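Local coordinates for protein putative polyketide synthase (Brevibacillus brevis, PDB 5HU7) that probably dehydrates beta-hydroxyacyl intermediates carried by an acyl carrier protein, as the dehydratase domain of a trans-AT polyketide synthase, at residues A[249-254]-A[284-289]; A[191-196]-A[257-262]; A[55-60]-A[204-209]. One frame throughout, in Å; residues are numbered along the deposited sequence.

How the contacts relate
All three contacts belong to one double-hotdog dehydratase. Contact 3 joins helix 52-65, in the first hotdog, to the loop before helix 212-227, in the second. Contacts 1 and 2 lie wholly within the second hotdog, and both reach the same sheet. Centres are about 13 Å apart for contact 1 with either of the others, and about 17 Å for contacts 2 and 3. Along the chain contact 2 crosses both others, whereas contact 3 closes before contact 1 opens. V207, packed on I249 and I289, and H209, probably hydrogen-bonded to P196 O, tie the 204-209 loop to contacts 1 and 2; E57 and R60 tie it to the first hotdog, and I249 also packs on R60.

Contact 1. Residues A[249-254]-A[284-289]; sequences IYENHP and AGRIGI
Y250 and G288 meet through the backbone where strand 241-249 ends, beside a classic beta bulge in the second hotdog sheet: G288 and I289 both face L280 on strand 276-281. The Y250 N to G288 O hydrogen bond is 2.9 Å long, with an N-H...O angle of 162° and the donor above the carbonyl plane. Next to it I249 and I289 form an antiparallel, non-hydrogen-bonded pair, their CA atoms 4.7 Å apart and both side chains on the same face of the sheet.

The Y250 side chain then runs alongside that of I287, pointing the same way. Its CG is anti to the carbonyl carbon (chi1 -56°), and the ring's CE2 comes to 3.8 Å from I287 CG2, while CD2 lies 3.5 Å from I287 O.

The chain comes back at P254, which covers the bulge: P254 CB sits 4.1 Å from G288 CA. The proline ring is also set across the I289 side chain, with P254 CG 3.9 Å from I289 CD1. E251 reaches toward the more exposed R286; E251 OE2 comes nearest at R286 CD, 4.2 Å away, with the guanidinium NE farther off and no salt bridge formed.

Further out, F137 meets the Y250 ring edge-to-face, and the hydroxyl is fixed by a hydrogen bond between Y250 OH and E248 OE1.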
loop_
_atom_site.group_PDB
_atom_site.type_symbol
_atom_site.label_atom_id
_atom_site.label_comp_id
_atom_site.label_asym_id
_atom_site.label_seq_id
_atom_site.Cartn_x
_atom_site.Cartn_y
_atom_site.Cartn_z
ATOM N N ILE A 249 -9.935 6.123 -21.850
ATOM C CA ILE A 249 -8.981 5.044 -22.078
ATOM C C ILE A 249 -9.855 3.811 -22.390
ATOM O O ILE A 249 -10.597 3.360 -21.525
ATOM C CB ILE A 249 -8.048 4.824 -20.869
ATOM C CG1 ILE A 249 -7.337 6.131 -20.462
ATOM C CG2 ILE A 249 -7.016 3.737 -21.199
ATOM C CD1 ILE A 249 -6.570 6.037 -19.116
ATOM N N TYR A 250 -9.798 3.318 -23.635
ATOM C CA TYR A 250 -10.668 2.228 -24.121
ATOM C C TYR A 250 -10.161 0.813 -23.853
ATOM O O TYR A 250 -10.953 -0.124 -23.886
ATOM C CB TYR A 250 -10.943 2.418 -25.608
ATOM C CG TYR A 250 -11.541 3.776 -25.890
ATOM C CD1 TYR A 250 -12.784 4.123 -25.396
ATOM C CD2 TYR A 250 -10.814 4.749 -26.561
ATOM C CE1 TYR A 250 -13.325 5.391 -25.614
ATOM C CE2 TYR A 250 -11.335 6.016 -26.776
ATOM C CZ TYR A 250 -12.604 6.327 -26.327
ATOM O OH TYR A 250 -13.099 7.582 -26.567
ATOM N N GLU A 251 -8.864 0.654 -23.585
ATOM C CA GLU A 251 -8.277 -0.643 -23.243
ATOM C C GLU A 251 -7.027 -0.422 -22.402
ATOM O O GLU A 251 -6.405 0.637 -22.480
ATOM C CB GLU A 251 -7.932 -1.454 -24.515
ATOM C CG GLU A 251 -6.852 -0.825 -25.381
ATOM C CD GLU A 251 -6.798 -1.296 -26.824
ATOM O OE1 GLU A 251 -5.677 -1.575 -27.301
ATOM O OE2 GLU A 251 -7.851 -1.292 -27.503
ATOM N N ASN A 252 -6.636 -1.439 -21.660
ATOM C CA ASN A 252 -5.420 -1.405 -20.857
ATOM C C ASN A 252 -4.285 -1.744 -21.826
ATOM O O ASN A 252 -4.513 -2.454 -22.814
ATOM C CB ASN A 252 -5.492 -2.459 -19.722
ATOM C CG ASN A 252 -6.754 -2.396 -18.863
ATOM O OD1 ASN A 252 -6.876 -1.570 -17.947
ATOM N ND2 ASN A 252 -7.741 -3.242 -19.158
ATOM N N HIS A 253 -3.070 -1.265 -21.562
ATOM C CA HIS A 253 -1.915 -1.571 -22.416
ATOM C C HIS A 253 -2.187 -1.308 -23.920
ATOM O O HIS A 253 -1.998 -2.210 -24.743
ATOM C CB HIS A 253 -1.481 -3.054 -22.219
ATOM C CG HIS A 253 -1.660 -3.561 -20.826
ATOM N ND1 HIS A 253 -2.339 -4.741 -20.570
ATOM C CD2 HIS A 253 -1.328 -2.985 -19.653
ATOM C CE1 HIS A 253 -2.358 -4.866 -19.250
ATOM N NE2 HIS A 253 -1.755 -3.834 -18.656
ATOM N N PRO A 254 -2.652 -0.103 -24.311
ATOM C CA PRO A 254 -2.914 0.137 -25.738
ATOM C C PRO A 254 -1.626 0.320 -26.549
ATOM O O PRO A 254 -0.667 0.948 -26.093
ATOM C CB PRO A 254 -3.760 1.408 -25.731
ATOM C CG PRO A 254 -3.331 2.138 -24.530
ATOM C CD PRO A 254 -2.945 1.100 -23.508
ATOM N N ALA A 284 -4.115 -0.661 -36.981
ATOM C CA ALA A 284 -5.424 -0.841 -37.619
ATOM C C ALA A 284 -6.386 0.351 -37.462
ATOM O O ALA A 284 -7.481 0.306 -38.009
ATOM C CB ALA A 284 -6.088 -2.090 -37.055
ATOM N N GLY A 285 -6.022 1.386 -36.728
ATOM C CA GLY A 285 -6.905 2.526 -36.534
ATOM C C GLY A 285 -7.788 2.432 -35.310
ATOM O O GLY A 285 -8.556 3.362 -35.066
ATOM N N ARG A 286 -7.724 1.326 -34.534
ATOM C CA ARG A 286 -8.535 1.192 -33.317
ATOM C C ARG A 286 -7.974 2.127 -32.234
ATOM O O ARG A 286 -6.828 1.969 -31.794
ATOM C CB ARG A 286 -8.604 -0.267 -32.814
ATOM C CG ARG A 286 -9.527 -0.447 -31.577
ATOM C CD ARG A 286 -9.792 -1.907 -31.223
ATOM N NE ARG A 286 -10.661 -2.588 -32.191
ATOM C CZ ARG A 286 -11.993 -2.515 -32.234
ATOM N NH1 ARG A 286 -12.657 -1.765 -31.354
ATOM N NH2 ARG A 286 -12.673 -3.182 -33.161
ATOM N N ILE A 287 -8.786 3.105 -31.817
ATOM C CA ILE A 287 -8.362 4.101 -30.829
ATOM C C ILE A 287 -8.306 3.476 -29.427
ATOM O O ILE A 287 -9.256 2.814 -28.998
ATOM C CB ILE A 287 -9.300 5.344 -30.872
ATOM C CG1 ILE A 287 -9.153 6.045 -32.212
ATOM C CG2 ILE A 287 -8.998 6.306 -29.715
ATOM C CD1 ILE A 287 -10.222 6.927 -32.576
ATOM N N GLY A 288 -7.186 3.685 -28.757
ATOM C CA GLY A 288 -6.969 3.235 -27.395
ATOM C C GLY A 288 -7.129 4.351 -26.381
ATOM O O GLY A 288 -7.458 4.077 -25.233
ATOM N N ILE A 289 -6.818 5.618 -26.781
ATOM C CA ILE A 289 -6.890 6.792 -25.916
ATOM C C ILE A 289 -7.368 8.010 -26.712
ATOM O O ILE A 289 -6.824 8.334 -27.763
ATOM C CB ILE A 289 -5.517 7.128 -25.261
ATOM C CG1 ILE A 289 -4.908 5.934 -24.477
ATOM C CG2 ILE A 289 -5.657 8.356 -24.343
ATOM C CD1 ILE A 289 -3.439 6.013 -24.289
#

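Contact 2. Residues A[191-196]-A[257-262]; sequences VKLSLP and KYALIR
K192 and Y258 face the same side of the sheet, and the lysine chain runs slantwise past the tyrosine ring. CG is anti to the backbone N (chi1 -176°), and with chi2 and chi3 also extended the methylene chain of K192 follows the ring outward: K192 CB is 3.8 Å from Y258 CE2, and K192 CD is 3.7 Å from Y258 OH. The ammonium continues past the ring to a salt bridge with D180, so what the tyrosine receives from K192 is its methylene chain.

The other face carries V191, L193, A259 and I261. V191 CG2 meets I261 CD1 at 4.0 Å, their side chains slanting across each other, while L193 CD1 packs on A259 CB at 4.2 Å.

Antiparallel pairing sets this order. V191 and A259 are a hydrogen-bonded pair, with V191 N 2.8 Å from A259 O at a nearly straight 174°, and A259 N returning a bond to V191 O. That oxygen also receives a CA-H...O contact from Y258 CA at 3.2 Å. L193 N bonds K257 O at 2.8 Å. On the other edge K257 and Y258 form a classic beta bulge, both facing C281.

Strand 258-263 thus lies between strands 188-193 and 276-281. Helix 212-227 packs on the V191, L193, A259 and I261 side through S219, S215 and L216, and helix 145-150 covers Y258 with L145 and Q149.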
loop_
_atom_site.group_PDB
_atom_site.type_symbol
_atom_site.label_atom_id
_atom_site.label_comp_id
_atom_site.label_asym_id
_atom_site.label_seq_id
_atom_site.Cartn_x
_atom_site.Cartn_y
_atom_site.Cartn_z
ATOM N N VAL A 191 0.341 11.734 -37.027
ATOM C CA VAL A 191 1.730 11.430 -36.750
ATOM C C VAL A 191 1.912 9.939 -36.689
ATOM O O VAL A 191 1.228 9.288 -35.903
ATOM C CB VAL A 191 2.158 12.051 -35.387
ATOM C CG1 VAL A 191 3.629 11.800 -35.114
ATOM C CG2 VAL A 191 1.870 13.538 -35.347
ATOM N N LYS A 192 2.866 9.410 -37.444
ATOM C CA LYS A 192 3.219 7.995 -37.349
ATOM C C LYS A 192 4.330 7.922 -36.301
ATOM O O LYS A 192 5.369 8.573 -36.444
ATOM C CB LYS A 192 3.701 7.439 -38.680
ATOM C CG LYS A 192 3.975 5.942 -38.618
ATOM C CD LYS A 192 4.107 5.343 -39.998
ATOM C CE LYS A 192 4.561 3.911 -39.955
ATOM N NZ LYS A 192 5.977 3.774 -39.514
ATOM N N LEU A 193 4.090 7.162 -35.246
ATOM C CA LEU A 193 5.004 7.071 -34.117
ATOM C C LEU A 193 5.850 5.829 -34.127
ATOM O O LEU A 193 5.390 4.758 -34.490
ATOM C CB LEU A 193 4.206 7.094 -32.802
ATOM C CG LEU A 193 3.409 8.350 -32.549
ATOM C CD1 LEU A 193 2.427 8.116 -31.458
ATOM C CD2 LEU A 193 4.310 9.536 -32.243
ATOM N N SER A 194 7.033 5.951 -33.543
ATOM C CA SER A 194 7.946 4.839 -33.323
ATOM C C SER A 194 8.547 5.138 -31.969
ATOM O O SER A 194 9.678 5.602 -31.851
ATOM C CB SER A 194 8.954 4.707 -34.458
ATOM O OG SER A 194 10.139 4.057 -34.044
ATOM N N LEU A 195 7.712 4.949 -30.942
ATOM C CA LEU A 195 8.073 5.242 -29.570
ATOM C C LEU A 195 9.237 4.361 -29.120
ATOM O O LEU A 195 9.326 3.205 -29.540
ATOM C CB LEU A 195 6.863 5.062 -28.634
ATOM C CG LEU A 195 5.715 6.047 -28.840
ATOM C CD1 LEU A 195 4.495 5.656 -28.033
ATOM C CD2 LEU A 195 6.137 7.461 -28.517
ATOM N N PRO A 196 10.171 4.892 -28.298
ATOM C CA PRO A 196 11.315 4.069 -27.876
ATOM C C PRO A 196 10.924 2.775 -27.171
ATOM O O PRO A 196 9.846 2.674 -26.603
ATOM C CB PRO A 196 12.112 4.997 -26.957
ATOM C CG PRO A 196 11.666 6.360 -27.291
ATOM C CD PRO A 196 10.251 6.252 -27.727
ATOM N N LYS A 257 0.543 3.467 -32.343
ATOM C CA LYS A 257 1.345 3.614 -33.550
ATOM C C LYS A 257 1.105 4.950 -34.240
ATOM O O LYS A 257 1.980 5.405 -34.959
ATOM C CB LYS A 257 1.065 2.446 -34.488
ATOM C CG LYS A 257 1.295 1.075 -33.848
ATOM C CD LYS A 257 2.647 0.931 -33.123
ATOM C CE LYS A 257 3.181 -0.488 -33.111
ATOM N NZ LYS A 257 2.283 -1.434 -32.394
ATOM N N TYR A 258 -0.027 5.618 -33.963
ATOM C CA TYR A 258 -0.364 6.905 -34.557
ATOM C C TYR A 258 -1.051 7.792 -33.584
ATOM O O TYR A 258 -1.809 7.315 -32.734
ATOM C CB TYR A 258 -1.366 6.743 -35.721
ATOM C CG TYR A 258 -0.822 6.026 -36.938
ATOM C CD1 TYR A 258 -0.847 4.642 -37.024
ATOM C CD2 TYR A 258 -0.329 6.736 -38.020
ATOM C CE1 TYR A 258 -0.339 3.980 -38.128
ATOM C CE2 TYR A 258 0.185 6.084 -39.132
ATOM C CZ TYR A 258 0.162 4.703 -39.192
ATOM O OH TYR A 258 0.668 4.026 -40.277
ATOM N N ALA A 259 -0.911 9.102 -33.817
ATOM C CA ALA A 259 -1.623 10.135 -33.081
ATOM C C ALA A 259 -2.257 11.073 -34.103
ATOM O O ALA A 259 -1.562 11.584 -34.969
ATOM C CB ALA A 259 -0.664 10.909 -32.181
ATOM N N LEU A 260 -3.571 11.224 -34.062
ATOM C CA LEU A 260 -4.295 12.161 -34.912
ATOM C C LEU A 260 -4.537 13.381 -34.044
ATOM O O LEU A 260 -5.106 13.230 -32.981
ATOM C CB LEU A 260 -5.620 11.581 -35.385
ATOM C CG LEU A 260 -6.492 12.507 -36.261
ATOM C CD1 LEU A 260 -5.841 12.801 -37.571
ATOM C CD2 LEU A 260 -7.823 11.898 -36.500
ATOM N N ILE A 261 -4.052 14.559 -34.451
ATOM C CA ILE A 261 -4.183 15.774 -33.659
ATOM C C ILE A 261 -4.986 16.768 -34.471
ATOM O O ILE A 261 -4.705 16.976 -35.649
ATOM C CB ILE A 261 -2.796 16.373 -33.279
ATOM C CG1 ILE A 261 -1.896 15.356 -32.532
ATOM C CG2 ILE A 261 -2.964 17.637 -32.433
ATOM C CD1 ILE A 261 -0.432 15.583 -32.772
ATOM N N ARG A 262 -5.957 17.409 -33.813
ATOM C CA ARG A 262 -6.852 18.403 -34.398
ATOM C C ARG A 262 -7.063 19.512 -33.374
ATOM O O ARG A 262 -6.783 19.337 -32.183
ATOM C CB ARG A 262 -8.252 17.776 -34.631
ATOM C CG ARG A 262 -8.351 16.643 -35.653
ATOM C CD ARG A 262 -9.810 16.212 -35.745
ATOM N NE ARG A 262 -10.063 15.010 -36.559
ATOM C CZ ARG A 262 -10.184 14.970 -37.887
ATOM N NH1 ARG A 262 -10.025 16.077 -38.612
ATOM N NH2 ARG A 262 -10.443 13.817 -38.506
#

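Contact 3. Residues A[55-60]-A[204-209]; sequences YLEMAR and EQLVFH
E57 extends from helix 52-65 with CG anti to the backbone N (chi1 -175°), then bends at chi2 (52°) to carry CD toward the V207 and F208 amides. Here the helix of the first hotdog meets the loop that leads into helix 212-227 of the second. Two successive peptide N-H groups grip one carboxylate oxygen: F208 N bonds E57 OE1 at 3.0 Å and V207 N bonds the same atom at 3.3 Å, both from the same face of the carboxylate and well above its plane.

R60, one turn on, holds the other oxygen. Its NH2 makes a salt bridge to E57 OE2 at 2.8 Å, on the syn side and close to the guanidinium plane; H13 also hydrogen-bonds that oxygen. The carboxylate is thus fixed from several directions within a buried contact, surroundings that would be expected to favour its charged form. R60 NH2 lies 3.1 Å from Q205 O, at the guanidinium edge, while V207 CG2 rests over the centre of one guanidinium face, 3.4 Å from R60 CZ.

The F208 and E57 side chains run past one another in opposite senses, the ring presenting its edge to the carboxylate, with the two planes 73° apart; F208 CD2 is 3.2 Å from E57 OE1. Farther round the ring, F208 CE2 comes to 3.8 Å from L56 CB.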
loop_
_atom_site.group_PDB
_atom_site.type_symbol
_atom_site.label_atom_id
_atom_site.label_comp_id
_atom_site.label_asym_id
_atom_site.label_seq_id
_atom_site.Cartn_x
_atom_site.Cartn_y
_atom_site.Cartn_z
ATOM N N TYR A 55 1.456 12.954 -14.898
ATOM C CA TYR A 55 0.350 13.282 -14.008
ATOM C C TYR A 55 -0.874 12.430 -14.318
ATOM O O TYR A 55 -1.578 12.028 -13.399
ATOM C CB TYR A 55 -0.050 14.757 -14.167
ATOM C CG TYR A 55 0.967 15.757 -13.671
ATOM C CD1 TYR A 55 1.095 16.035 -12.308
ATOM C CD2 TYR A 55 1.703 16.521 -14.560
ATOM C CE1 TYR A 55 1.936 17.058 -11.854
ATOM C CE2 TYR A 55 2.564 17.523 -14.118
ATOM C CZ TYR A 55 2.645 17.814 -12.768
ATOM O OH TYR A 55 3.460 18.817 -12.333
ATOM N N LEU A 56 -1.137 12.163 -15.604
ATOM C CA LEU A 56 -2.290 11.375 -16.019
ATOM C C LEU A 56 -2.108 9.914 -15.726
ATOM O O LEU A 56 -3.030 9.245 -15.261
ATOM C CB LEU A 56 -2.542 11.574 -17.500
ATOM C CG LEU A 56 -2.785 13.022 -17.973
ATOM C CD1 LEU A 56 -2.858 13.055 -19.490
ATOM C CD2 LEU A 56 -4.021 13.590 -17.371
ATOM N N GLU A 57 -0.926 9.413 -16.034
ATOM C CA GLU A 57 -0.513 8.024 -15.781
ATOM C C GLU A 57 -0.519 7.689 -14.266
ATOM O O GLU A 57 -1.026 6.641 -13.887
ATOM C CB GLU A 57 0.876 7.787 -16.391
ATOM C CG GLU A 57 1.396 6.374 -16.325
ATOM C CD GLU A 57 0.467 5.305 -16.849
ATOM O OE1 GLU A 57 -0.207 5.564 -17.864
ATOM O OE2 GLU A 57 0.379 4.219 -16.233
ATOM N N MET A 58 -0.002 8.603 -13.421
ATOM C CA MET A 58 0.009 8.445 -11.958
ATOM C C MET A 58 -1.423 8.403 -11.399
ATOM O O MET A 58 -1.755 7.526 -10.622
ATOM C CB MET A 58 0.808 9.571 -11.281
ATOM C CG MET A 58 1.208 9.244 -9.869
ATOM S SD MET A 58 1.892 10.616 -8.895
ATOM C CE MET A 58 3.244 10.958 -9.731
ATOM N N ALA A 59 -2.265 9.345 -11.812
ATOM C CA ALA A 59 -3.670 9.421 -11.401
ATOM C C ALA A 59 -4.458 8.181 -11.813
ATOM O O ALA A 59 -5.262 7.673 -11.029
ATOM C CB ALA A 59 -4.302 10.641 -12.024
ATOM N N ARG A 60 -4.209 7.684 -13.024
ATOM C CA ARG A 60 -4.865 6.490 -13.550
ATOM C C ARG A 60 -4.448 5.257 -12.771
ATOM O O ARG A 60 -5.275 4.403 -12.491
ATOM C CB ARG A 60 -4.468 6.326 -15.023
ATOM C CG ARG A 60 -5.152 5.179 -15.734
ATOM C CD ARG A 60 -4.311 4.717 -16.876
ATOM N NE ARG A 60 -3.035 4.125 -16.430
ATOM C CZ ARG A 60 -2.866 2.882 -15.981
ATOM N NH1 ARG A 60 -3.902 2.051 -15.894
ATOM N NH2 ARG A 60 -1.658 2.456 -15.623
ATOM N N GLU A 204 3.930 -3.284 -19.314
ATOM C CA GLU A 204 2.735 -3.978 -18.827
ATOM C C GLU A 204 1.997 -3.141 -17.775
ATOM O O GLU A 204 0.779 -3.230 -17.733
ATOM C CB GLU A 204 3.093 -5.358 -18.234
ATOM C CG GLU A 204 1.895 -6.207 -17.817
ATOM C CD GLU A 204 1.574 -6.228 -16.334
ATOM O OE1 GLU A 204 2.479 -6.542 -15.527
ATOM O OE2 GLU A 204 0.397 -5.990 -15.982
ATOM N N GLN A 205 2.706 -2.338 -16.928
ATOM C CA GLN A 205 2.047 -1.488 -15.916
ATOM C C GLN A 205 1.571 -0.136 -16.485
ATOM O O GLN A 205 0.636 0.454 -15.952
ATOM C CB GLN A 205 2.983 -1.264 -14.713
ATOM C CG GLN A 205 3.171 -2.520 -13.861
ATOM C CD GLN A 205 4.342 -2.410 -12.915
ATOM O OE1 GLN A 205 5.459 -2.066 -13.311
ATOM N NE2 GLN A 205 4.146 -2.781 -11.657
ATOM N N LEU A 206 2.136 0.290 -17.619
ATOM C CA LEU A 206 1.816 1.561 -18.254
ATOM C C LEU A 206 0.698 1.540 -19.294
ATOM O O LEU A 206 0.373 0.507 -19.866
ATOM C CB LEU A 206 3.089 2.096 -18.908
ATOM C CG LEU A 206 4.311 2.219 -17.972
ATOM C CD1 LEU A 206 5.481 2.931 -18.667
ATOM C CD2 LEU A 206 3.922 2.888 -16.652
ATOM N N VAL A 207 0.053 2.684 -19.452
ATOM C CA VAL A 207 -0.909 2.966 -20.500
ATOM C C VAL A 207 -0.235 4.028 -21.404
ATOM O O VAL A 207 -0.093 3.813 -22.611
ATOM C CB VAL A 207 -2.289 3.408 -19.936
ATOM C CG1 VAL A 207 -3.166 4.057 -21.008
ATOM C CG2 VAL A 207 -3.009 2.214 -19.313
ATOM N N PHE A 208 0.224 5.144 -20.775
ATOM C CA PHE A 208 0.942 6.227 -21.431
ATOM C C PHE A 208 2.414 5.921 -21.435
ATOM O O PHE A 208 2.997 5.680 -20.371
ATOM C CB PHE A 208 0.764 7.547 -20.700
ATOM C CG PHE A 208 -0.636 8.102 -20.719
ATOM C CD1 PHE A 208 -1.091 8.838 -21.801
ATOM C CD2 PHE A 208 -1.469 7.960 -19.626
ATOM C CE1 PHE A 208 -2.364 9.369 -21.800
ATOM C CE2 PHE A 208 -2.760 8.465 -19.643
ATOM C CZ PHE A 208 -3.193 9.166 -20.722
ATOM N N HIS A 209 3.032 5.983 -22.624
ATOM C CA HIS A 209 4.436 5.710 -22.805
ATOM C C HIS A 209 5.215 6.902 -22.221
ATOM O O HIS A 209 4.769 8.043 -22.377
ATOM C CB HIS A 209 4.722 5.558 -24.303
ATOM C CG HIS A 209 6.068 5.025 -24.625
ATOM N ND1 HIS A 209 7.181 5.849 -24.643
ATOM C CD2 HIS A 209 6.449 3.766 -24.927
ATOM C CE1 HIS A 209 8.209 5.049 -24.905
ATOM N NE2 HIS A 209 7.799 3.813 -25.188
#